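Local coordinates for protein spectinomycin phosphotransferase (Legionella pneumophila, PDB 3I1A) that probably transfers a phosphate group from a nucleotide to spectinomycin, acting as an antibiotic resistance factor with a protein-kinase-like fold, at residues V207-S211 with I229-M235. Sequence-based numbering, arbitrary orientation.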
# COMPACT_ATOMS: atom_id res chain seq x y z
N VAL A 207 16.79 1.86 1.43
CA VAL A 207 16.67 0.90 0.34
C VAL A 207 15.32 1.14 -0.32
O VAL A 207 14.48 1.87 0.22
CB VAL A 207 16.72 -0.57 0.84
CG1 VAL A 207 18.06 -0.86 1.51
CG2 VAL A 207 15.55 -0.84 1.79
N LEU A 208 15.11 0.55 -1.49
CA LEU A 208 13.84 0.69 -2.18
C LEU A 208 12.82 -0.12 -1.37
O LEU A 208 13.00 -1.33 -1.17
CB LEU A 208 13.97 0.13 -3.59
CG LEU A 208 12.67 -0.02 -4.40
CD1 LEU A 208 12.04 1.38 -4.62
CD2 LEU A 208 13.02 -0.70 -5.75
N CYS A 209 11.76 0.55 -0.92
CA CYS A 209 10.70 -0.06 -0.11
C CYS A 209 9.35 0.05 -0.75
O CYS A 209 9.06 1.02 -1.43
CB CYS A 209 10.59 0.63 1.25
SG CYS A 209 11.96 0.32 2.35
N HIS A 210 8.53 -0.97 -0.54
CA HIS A 210 7.16 -0.94 -1.04
C HIS A 210 6.40 0.14 -0.24
O HIS A 210 5.68 0.97 -0.81
CB HIS A 210 6.53 -2.31 -0.85
CG HIS A 210 5.10 -2.37 -1.27
ND1 HIS A 210 4.07 -1.88 -0.49
CD2 HIS A 210 4.52 -2.90 -2.37
CE1 HIS A 210 2.92 -2.13 -1.09
NE2 HIS A 210 3.16 -2.74 -2.23
N SER A 211 6.58 0.12 1.08
CA SER A 211 5.99 1.06 2.07
C SER A 211 4.63 0.72 2.69
O SER A 211 4.25 1.31 3.72
CB SER A 211 5.98 2.51 1.51
OG SER A 211 4.79 2.84 0.79
N ILE A 229 1.50 -6.46 -5.00
CA ILE A 229 0.80 -5.42 -5.74
C ILE A 229 0.82 -4.06 -5.05
O ILE A 229 1.32 -3.93 -3.93
CB ILE A 229 -0.69 -5.81 -6.04
CG1 ILE A 229 -1.46 -6.04 -4.73
CG2 ILE A 229 -0.71 -7.08 -6.91
CD1 ILE A 229 -2.97 -6.10 -4.93
N ASP A 230 0.28 -3.07 -5.77
CA ASP A 230 0.18 -1.67 -5.37
C ASP A 230 1.53 -1.00 -5.25
O ASP A 230 2.01 -0.70 -4.16
CB ASP A 230 -0.58 -1.49 -4.07
CG ASP A 230 -0.83 -0.01 -3.76
OD1 ASP A 230 -0.25 0.86 -4.45
OD2 ASP A 230 -1.57 0.28 -2.81
N TRP A 231 2.12 -0.72 -6.40
CA TRP A 231 3.42 -0.08 -6.48
C TRP A 231 3.26 1.40 -6.80
O TRP A 231 4.14 2.01 -7.42
CB TRP A 231 4.24 -0.78 -7.56
CG TRP A 231 4.74 -2.10 -7.09
CD1 TRP A 231 4.20 -3.35 -7.32
CD2 TRP A 231 5.85 -2.30 -6.21
NE1 TRP A 231 4.91 -4.30 -6.63
CE2 TRP A 231 5.93 -3.68 -5.95
CE3 TRP A 231 6.78 -1.44 -5.62
CZ2 TRP A 231 6.90 -4.22 -5.11
CZ3 TRP A 231 7.74 -1.97 -4.79
CH2 TRP A 231 7.80 -3.34 -4.54
N ASP A 232 2.16 1.99 -6.33
CA ASP A 232 1.88 3.41 -6.60
C ASP A 232 2.73 4.40 -5.82
O ASP A 232 3.02 5.47 -6.30
CB ASP A 232 0.40 3.74 -6.36
CG ASP A 232 -0.50 3.20 -7.44
OD1 ASP A 232 0.01 2.93 -8.55
OD2 ASP A 232 -1.73 3.05 -7.20
N GLU A 233 3.13 4.04 -4.61
CA GLU A 233 3.92 4.96 -3.82
C GLU A 233 5.12 4.34 -3.11
O GLU A 233 5.18 4.34 -1.89
CB GLU A 233 3.01 5.63 -2.78
CG GLU A 233 1.84 6.37 -3.38
CD GLU A 233 2.11 7.85 -3.54
OE1 GLU A 233 3.08 8.20 -4.25
OE2 GLU A 233 1.36 8.66 -2.95
N PRO A 234 6.08 3.78 -3.87
CA PRO A 234 7.26 3.17 -3.26
C PRO A 234 8.10 4.32 -2.67
O PRO A 234 7.74 5.48 -2.85
CB PRO A 234 7.95 2.48 -4.43
CG PRO A 234 7.61 3.36 -5.61
CD PRO A 234 6.14 3.69 -5.34
N MET A 235 9.21 4.01 -2.02
CA MET A 235 10.04 5.06 -1.41
C MET A 235 11.42 4.53 -1.02
O MET A 235 11.69 3.33 -1.14
CB MET A 235 9.36 5.57 -0.13
CG MET A 235 9.41 4.59 1.05
SD MET A 235 8.54 5.12 2.55
CE MET A 235 9.39 6.66 2.93
O HOH W 1 3.98 1.02 -3.16
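His210 turns its CD2 edge onto one face of the Trp231 indole in an edge-to-face pair, with planes at 73° and the imidazole and six-membered ring centroids 4.8 Å apart. A water lies over the centre of one imidazole face, 3.8 Å from the plane. At the ring edge, nearly in plane, His210 NE2 donates an almost straight bond to Ile229 O (2.8 Å). His210 CG lies anti to its own N (chi1 177°), swinging the imidazole to that carbonyl, while ND1 accepts from the backbone N of Asp212, fixing ring rotation at both nitrogens. The same water donates to His210 O and Asp230 O, tying the loops together. Cys209 and Met235 form an antiparallel hydrogen-bonded pair, Cys209 N to Met235 O 2.8 Å and Met235 N to Cys209 O 3.1 Å; Met235 SD rests 3.8 Å from Ser211 CB. Asp230, a magnesium ligand in another structure of this protein, has OD1 accepting from Asp232 N in an Asx turn. By analogy with protein kinases, the His210 loop probably matches the catalytic loop and Asp230-Asp232 the DFG segment. With NE2 donating and ND1 accepting, the imidazole is a second-shell clamp on the backbone leading into the metal-binding aspartate.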